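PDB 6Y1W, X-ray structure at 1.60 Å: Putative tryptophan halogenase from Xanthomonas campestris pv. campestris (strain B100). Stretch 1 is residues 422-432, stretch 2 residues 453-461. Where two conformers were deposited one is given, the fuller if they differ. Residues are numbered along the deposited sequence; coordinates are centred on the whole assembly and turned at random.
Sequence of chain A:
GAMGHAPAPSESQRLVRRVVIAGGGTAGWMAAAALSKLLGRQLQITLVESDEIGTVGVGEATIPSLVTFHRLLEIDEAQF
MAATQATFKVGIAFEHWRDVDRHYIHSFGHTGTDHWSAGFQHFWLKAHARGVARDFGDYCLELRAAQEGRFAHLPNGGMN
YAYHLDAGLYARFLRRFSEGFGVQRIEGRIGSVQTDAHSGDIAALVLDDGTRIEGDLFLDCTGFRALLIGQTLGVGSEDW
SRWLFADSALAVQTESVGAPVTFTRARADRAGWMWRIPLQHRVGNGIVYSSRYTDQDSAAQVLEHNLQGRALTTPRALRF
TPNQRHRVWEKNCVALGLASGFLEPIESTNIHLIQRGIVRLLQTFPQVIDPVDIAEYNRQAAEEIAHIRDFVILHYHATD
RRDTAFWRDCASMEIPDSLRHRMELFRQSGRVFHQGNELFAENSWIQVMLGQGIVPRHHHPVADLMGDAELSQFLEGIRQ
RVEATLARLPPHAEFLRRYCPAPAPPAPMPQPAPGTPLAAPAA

Stretch 1 (422-432) RMELFRQSGRV
Stretch 2 453-461: GIVPRHHHP

The contact packs an extended, irregular segment against the last turns of a helix, with an apolar patch at one end, a backbone hydrogen bond to the carbonyl of Arg427 in the middle, and a close pair of arginine side chains.

From Arg422 the chain continues a helix that begins earlier, and its backbone bonds include Arg427 N to Met423 O and Gly430 N to Phe426 O (both 2.9 Å). Gly430 is the first residue to leave helical angles, with phi/psi of 72/17°; Arg431 (-99/146°) and Val432 (-139/155°) then run extended. The partner, 453-461, has no regular structure. Ile454 (-79/121°), Val455 (-109/112°) and Pro456 (-60/134°) are extended, Arg457 (-79/-24°) bends the path, and His458 (-144/163°) and His459 (-131/172°) extend it again. The two stretches advance in the same sense: Arg427 CA lies 4.3 Å from Pro456 CA, Gln428 CA 5.2 Å from Arg457 CA, and Ser429 CA 4.6 Å from His458 CA. Together they bury 697 Å².

The apolar patch centres on Phe426 (chi1 t, chi2 67°). CG of Pro456 sits 3.9 Å from the ring centroid of Phe426, 25° off the normal, a CH-pi contact over one face; the proline pucker is C-gamma exo. Ile454 (m, m) points its CA-to-CB bond toward the helix, placing CG2 3.8 Å from Phe426 CD2 and CD1 4.0 Å from CE of Met423 (m, t, p). Ile454 O approaches the edge of the Phe426 ring, 3.7 Å from Phe426 CE2.

The backbone anchor is Arg457 N, which donates to Arg427 O at 2.8 Å and 156° at the hydrogen. The same oxygen receives a CA-H...O contact from Pro456 CA at 3.4 Å and 144°. Arg427 O has no helical i+4 bond: Arg431 N is 7.4 Å from it, so the oxygen is free to face the partner.

Arg427 starts away from the partner, but its t, p, t chain (chi4 154°) returns, and NH1 donates to Val455 O at 2.6 Å and 156°. Arg457 (m, t, chi3 -127°, chi4 -99°) offers two donors to a single acceptor: NE and NH2 each reach OE1 of Gln428 at 2.6 Å, with angles of 144° and 137°. Gln428 (m, m, chi3 115°) likewise begins away and curls back to present OE1 at the edge of the Arg457 guanidinium. The two guanidinium faces meet, with Arg427 NH2 and Arg457 NH1 2.8 Å apart. This is a close approach of like charges, not a hydrogen bond, since both atoms are donors; Val455 O lies at the edge of the Arg427 guanidinium.

Beyond the helix, Gly430 CA packs 3.8 Å from Pro456 CB. An ideal CB there would point toward the partner, 3.4 Å from His458 O, and the positive phi itself favours glycine. Farther along, NH2 of Arg431 (m, t, chi3 -127°, chi4 -95°) comes 3.6 Å from CD2 of His460 (chi1 t, chi2 -61°).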

ATOM      1  N   ARG A 422      -0.259  16.801   4.166  1.00 15.77           N
ATOM      2  CA  ARG A 422      -1.281  16.457   3.184  1.00 17.81           C
ATOM      3  C   ARG A 422      -2.096  17.677   2.768  1.00 15.46           C
ATOM      4  O   ARG A 422      -2.372  17.873   1.580  1.00 17.97           O
ATOM      5  CB  ARG A 422      -2.222  15.370   3.738  1.00 19.07           C
ATOM      6  CG  ARG A 422      -1.487  14.025   4.102  1.00 27.43           C
ATOM      7  CD  ARG A 422      -1.781  12.953   3.063  1.00 33.19           C
ATOM      8  NE  ARG A 422      -1.789  11.606   3.609  1.00 42.03           N
ATOM      9  CZ  ARG A 422      -2.240  10.529   2.975  1.00 31.62           C
ATOM     10  NH1 ARG A 422      -2.725  10.587   1.753  1.00 25.28           N
ATOM     11  NH2 ARG A 422      -2.202   9.367   3.587  1.00 54.88           N
ATOM     12  N   MET A 423      -2.475  18.525   3.726  1.00 16.87           N
ATOM     13  CA  MET A 423      -3.244  19.717   3.374  1.00 16.19           C
ATOM     14  C   MET A 423      -2.452  20.679   2.498  1.00 15.13           C
ATOM     15  O   MET A 423      -3.003  21.240   1.537  1.00 17.09           O
ATOM     16  CB  MET A 423      -3.700  20.412   4.661  1.00 16.04           C
ATOM     17  CG  MET A 423      -4.711  19.545   5.443  1.00 17.67           C
ATOM     18  SD  MET A 423      -5.260  20.363   6.952  1.00 18.46           S
ATOM     19  CE  MET A 423      -6.442  21.549   6.231  1.00 19.44           C
ATOM     20  N   GLU A 424      -1.158  20.858   2.805  1.00 18.08           N
ATOM     21  CA  GLU A 424      -0.309  21.755   2.016  0.53 18.86           C
ATOM     22  C   GLU A 424      -0.071  21.209   0.610  1.00 22.45           C
ATOM     23  O   GLU A 424      -0.061  21.965  -0.365  1.00 18.44           O
ATOM     24  CB  GLU A 424       1.010  22.002   2.766  0.53 21.06           C
ATOM     25  CG  GLU A 424       0.815  22.979   3.943  0.53 21.53           C
ATOM     26  CD  GLU A 424       2.034  23.186   4.835  0.53 37.58           C
ATOM     27  OE1 GLU A 424       3.131  22.668   4.527  0.53 31.93           O
ATOM     28  OE2 GLU A 424       1.875  23.883   5.866  0.53 29.43           O
ATOM     29  N   LEU A 425       0.107  19.899   0.476  1.00 17.00           N
ATOM     30  CA  LEU A 425       0.227  19.310  -0.852  1.00 20.14           C
ATOM     31  C   LEU A 425      -0.988  19.634  -1.710  1.00 18.97           C
ATOM     32  O   LEU A 425      -0.867  19.967  -2.895  1.00 17.66           O
ATOM     33  CB  LEU A 425       0.400  17.795  -0.710  1.00 22.31           C
ATOM     34  CG  LEU A 425       0.884  17.032  -1.921  1.00 28.41           C
ATOM     35  CD1 LEU A 425       2.297  17.469  -2.324  1.00 25.46           C
ATOM     36  CD2 LEU A 425       0.841  15.552  -1.567  1.00 24.91           C
ATOM     37  N   PHE A 426      -2.182  19.503  -1.146  1.00 16.77           N
ATOM     38  CA  PHE A 426      -3.376  19.785  -1.925  1.00 16.87           C
ATOM     39  C   PHE A 426      -3.502  21.293  -2.190  1.00 16.56           C
ATOM     40  O   PHE A 426      -3.834  21.695  -3.299  1.00 17.74           O
ATOM     41  CB  PHE A 426      -4.619  19.250  -1.201  1.00 16.25           C
ATOM     42  CG  PHE A 426      -5.843  19.223  -2.067  1.00 17.37           C
ATOM     43  CD1 PHE A 426      -5.919  18.367  -3.157  1.00 21.97           C
ATOM     44  CD2 PHE A 426      -6.871  20.135  -1.854  1.00 18.25           C
ATOM     45  CE1 PHE A 426      -7.063  18.363  -4.008  1.00 17.72           C
ATOM     46  CE2 PHE A 426      -8.011  20.144  -2.685  1.00 16.97           C
ATOM     47  CZ  PHE A 426      -8.098  19.241  -3.765  1.00 17.71           C
ATOM     48  N   ARG A 427      -3.270  22.119  -1.171  1.00 17.70           N
ATOM     49  CA  ARG A 427      -3.391  23.564  -1.354  0.51 19.05           C
ATOM     50  C   ARG A 427      -2.407  24.083  -2.404  1.00 19.47           C
ATOM     51  O   ARG A 427      -2.731  24.997  -3.175  1.00 19.33           O
ATOM     52  CB  ARG A 427      -3.195  24.274  -0.013  0.51 21.15           C
ATOM     53  CG  ARG A 427      -2.976  25.779  -0.123  0.51 21.10           C
ATOM     54  CD  ARG A 427      -4.226  26.480  -0.607  0.51 20.88           C
ATOM     55  NE  ARG A 427      -4.210  27.903  -0.272  0.51 32.81           N
ATOM     56  CZ  ARG A 427      -4.857  28.852  -0.945  0.51 32.00           C
ATOM     57  NH1 ARG A 427      -5.596  28.556  -2.007  0.51 17.70           N
ATOM     58  NH2 ARG A 427      -4.768  30.114  -0.541  0.51 42.04           N
ATOM     59  N   GLN A 428      -1.203  23.508  -2.480  1.00 16.60           N
ATOM     60  CA  GLN A 428      -0.231  24.090  -3.400  0.55 18.52           C
ATOM     61  C   GLN A 428      -0.421  23.586  -4.824  1.00 21.53           C
ATOM     62  O   GLN A 428      -0.347  24.375  -5.770  1.00 23.65           O
ATOM     63  CB  GLN A 428       1.186  23.809  -2.909  0.55 19.53           C
ATOM     64  CG  GLN A 428       1.510  24.553  -1.628  0.55 15.77           C
ATOM     65  CD  GLN A 428       1.236  26.040  -1.725  0.55 22.07           C
ATOM     66  OE1 GLN A 428       0.376  26.566  -1.037  0.55 20.79           O
ATOM     67  NE2 GLN A 428       1.987  26.720  -2.566  0.55 24.56           N
ATOM     68  N   SER A 429      -0.671  22.275  -5.005  1.00 15.97           N
ATOM     69  CA  SER A 429      -0.615  21.644  -6.310  0.58 19.60           C
ATOM     70  C   SER A 429      -1.792  20.737  -6.633  1.00 16.39           C
ATOM     71  O   SER A 429      -1.764  20.077  -7.669  1.00 18.55           O
ATOM     72  CB  SER A 429       0.678  20.819  -6.432  0.58 29.50           C
ATOM     73  OG  SER A 429       0.799  19.928  -5.334  0.58 25.72           O
ATOM     74  N   GLY A 430      -2.807  20.664  -5.773  1.00 17.89           N
ATOM     75  CA  GLY A 430      -3.951  19.798  -6.038  1.00 18.58           C
ATOM     76  C   GLY A 430      -3.677  18.318  -5.911  1.00 18.57           C
ATOM     77  O   GLY A 430      -4.475  17.501  -6.375  1.00 17.36           O
ATOM     78  N   ARG A 431      -2.584  17.951  -5.268  1.00 18.06           N
ATOM     79  CA  ARG A 431      -2.135  16.563  -5.221  1.00 18.73           C
ATOM     80  C   ARG A 431      -2.537  15.864  -3.934  1.00 19.56           C
ATOM     81  O   ARG A 431      -2.611  16.481  -2.862  1.00 17.94           O
ATOM     82  CB  ARG A 431      -0.617  16.497  -5.409  1.00 17.91           C
ATOM     83  CG  ARG A 431      -0.256  17.058  -6.794  1.00 26.80           C
ATOM     84  CD  ARG A 431       1.173  16.684  -7.228  1.00 27.04           C
ATOM     85  NE  ARG A 431       1.941  17.871  -7.608  1.00 37.75           N
ATOM     86  CZ  ARG A 431       2.090  18.335  -8.850  1.00 24.00           C
ATOM     87  NH1 ARG A 431       2.821  19.423  -9.040  1.00 25.47           N
ATOM     88  NH2 ARG A 431       1.546  17.706  -9.903  1.00 28.56           N
ATOM     89  N   VAL A 432      -2.829  14.559  -4.074  1.00 16.69           N
ATOM     90  CA  VAL A 432      -3.147  13.659  -2.970  1.00 17.28           C
ATOM     91  C   VAL A 432      -2.434  12.346  -3.272  1.00 21.74           C
ATOM     92  O   VAL A 432      -2.181  12.005  -4.428  1.00 21.50           O
ATOM     93  CB  VAL A 432      -4.679  13.418  -2.807  1.00 15.57           C
ATOM     94  CG1 VAL A 432      -5.403  14.764  -2.527  1.00 18.47           C
ATOM     95  CG2 VAL A 432      -5.286  12.802  -4.075  1.00 20.31           C
ATOM     96  N   GLY A 453     -13.186  23.592   1.412  1.00 12.89           N
ATOM     97  CA  GLY A 453     -12.713  24.913   1.019  1.00 18.03           C
ATOM     98  C   GLY A 453     -11.228  25.081   0.857  1.00 23.18           C
ATOM     99  O   GLY A 453     -10.750  26.228   0.843  1.00 21.50           O
ATOM    100  N   ILE A 454     -10.468  23.995   0.767  1.00 17.55           N
ATOM    101  CA  ILE A 454      -9.066  24.104   0.378  0.57 17.86           C
ATOM    102  C   ILE A 454      -9.022  24.273  -1.136  1.00 20.05           C
ATOM    103  O   ILE A 454      -9.509  23.420  -1.883  1.00 21.95           O
ATOM    104  CB  ILE A 454      -8.268  22.872   0.827  0.57 16.75           C
ATOM    105  CG1 ILE A 454      -8.507  22.574   2.315  0.57 17.56           C
ATOM    106  CG2 ILE A 454      -6.779  23.078   0.529  0.57 19.65           C
ATOM    107  CD1 ILE A 454      -8.150  23.714   3.287  0.57 18.16           C
ATOM    108  N   VAL A 455      -8.447  25.382  -1.599  1.00 18.50           N
ATOM    109  CA  VAL A 455      -8.485  25.717  -3.017  1.00 20.11           C
ATOM    110  C   VAL A 455      -7.087  25.546  -3.599  1.00 20.08           C
ATOM    111  O   VAL A 455      -6.199  26.348  -3.291  1.00 21.66           O
ATOM    112  CB  VAL A 455      -8.975  27.155  -3.238  1.00 24.90           C
ATOM    113  CG1 VAL A 455      -9.139  27.400  -4.725  1.00 25.19           C
ATOM    114  CG2 VAL A 455     -10.272  27.395  -2.475  1.00 26.12           C
ATOM    115  N   PRO A 456      -6.860  24.567  -4.470  1.00 18.98           N
ATOM    116  CA  PRO A 456      -5.521  24.384  -5.051  1.00 21.49           C
ATOM    117  C   PRO A 456      -5.065  25.620  -5.811  1.00 22.83           C
ATOM    118  O   PRO A 456      -5.827  26.216  -6.582  1.00 20.39           O
ATOM    119  CB  PRO A 456      -5.700  23.194  -5.984  1.00 20.63           C
ATOM    120  CG  PRO A 456      -6.818  22.389  -5.279  1.00 20.29           C
ATOM    121  CD  PRO A 456      -7.754  23.435  -4.778  1.00 19.60           C
ATOM    122  N   ARG A 457      -3.821  26.012  -5.563  1.00 19.39           N
ATOM    123  CA  ARG A 457      -3.234  27.155  -6.264  1.00 21.03           C
ATOM    124  C   ARG A 457      -2.760  26.802  -7.664  1.00 22.21           C
ATOM    125  O   ARG A 457      -2.677  27.688  -8.518  1.00 21.25           O
ATOM    126  CB  ARG A 457      -2.061  27.728  -5.471  1.00 21.73           C
ATOM    127  CG  ARG A 457      -2.419  28.251  -4.094  1.00 28.79           C
ATOM    128  CD  ARG A 457      -1.241  28.980  -3.490  1.00 33.65           C
ATOM    129  NE  ARG A 457      -0.903  28.479  -2.167  1.00 56.98           N
ATOM    130  CZ  ARG A 457      -1.276  29.072  -1.037  1.00 61.55           C
ATOM    131  NH1 ARG A 457      -1.994  30.189  -1.081  1.00 54.16           N
ATOM    132  NH2 ARG A 457      -0.929  28.547   0.131  1.00 48.39           N
ATOM    133  N   HIS A 458      -2.470  25.527  -7.909  1.00 16.83           N
ATOM    134  CA  HIS A 458      -1.989  25.026  -9.181  1.00 18.62           C
ATOM    135  C   HIS A 458      -2.587  23.656  -9.400  1.00 20.16           C
ATOM    136  O   HIS A 458      -3.168  23.069  -8.491  1.00 20.06           O
ATOM    137  CB  HIS A 458      -0.454  24.937  -9.190  1.00 20.76           C
ATOM    138  CG  HIS A 458       0.204  26.265  -9.015  1.00 18.10           C
ATOM    139  ND1 HIS A 458       0.390  27.143 -10.064  1.00 26.01           N
ATOM    140  CD2 HIS A 458       0.658  26.896  -7.904  1.00 24.18           C
ATOM    141  CE1 HIS A 458       0.959  28.248  -9.607  1.00 21.12           C
ATOM    142  NE2 HIS A 458       1.138  28.120  -8.305  1.00 25.18           N
ATOM    143  N   HIS A 459      -2.534  23.205 -10.639  1.00 21.15           N
ATOM    144  CA  HIS A 459      -2.887  21.836 -10.989  1.00 20.49           C
ATOM    145  C   HIS A 459      -1.791  21.242 -11.862  1.00 21.75           C
ATOM    146  O   HIS A 459      -0.874  21.941 -12.314  1.00 21.30           O
ATOM    147  CB  HIS A 459      -4.228  21.783 -11.722  1.00 21.89           C
ATOM    148  CG  HIS A 459      -4.231  22.552 -13.004  1.00 16.51           C
ATOM    149  ND1 HIS A 459      -4.812  23.797 -13.125  1.00 23.02           N
ATOM    150  CD2 HIS A 459      -3.731  22.248 -14.224  1.00 18.06           C
ATOM    151  CE1 HIS A 459      -4.654  24.231 -14.361  1.00 20.95           C
ATOM    152  NE2 HIS A 459      -3.993  23.320 -15.044  1.00 20.15           N
ATOM    153  N   HIS A 460      -1.912  19.939 -12.120  1.00 17.42           N
ATOM    154  CA  HIS A 460      -0.901  19.245 -12.908  1.00 17.81           C
ATOM    155  C   HIS A 460      -0.857  19.841 -14.313  1.00 20.01           C
ATOM    156  O   HIS A 460      -1.901  19.979 -14.964  1.00 17.20           O
ATOM    157  CB  HIS A 460      -1.223  17.749 -12.966  1.00 18.14           C
ATOM    158  CG  HIS A 460      -0.087  16.895 -13.429  1.00 18.83           C
ATOM    159  ND1 HIS A 460       0.479  17.031 -14.672  1.00 17.95           N
ATOM    160  CD2 HIS A 460       0.570  15.869 -12.823  1.00 19.63           C
ATOM    161  CE1 HIS A 460       1.438  16.133 -14.827  1.00 20.55           C
ATOM    162  NE2 HIS A 460       1.513  15.416 -13.719  1.00 15.94           N
ATOM    163  N   PRO A 461       0.321  20.217 -14.814  1.00 16.24           N
ATOM    164  CA  PRO A 461       0.391  20.812 -16.162  1.00 20.40           C
ATOM    165  C   PRO A 461      -0.044  19.892 -17.306  1.00 22.24           C
ATOM    166  O   PRO A 461      -0.265  20.387 -18.418  1.00 21.20           O
ATOM    167  CB  PRO A 461       1.870  21.225 -16.299  1.00 21.19           C
ATOM    168  CG  PRO A 461       2.596  20.437 -15.281  1.00 20.54           C
ATOM    169  CD  PRO A 461       1.640  20.156 -14.144  1.00 18.36           C
TER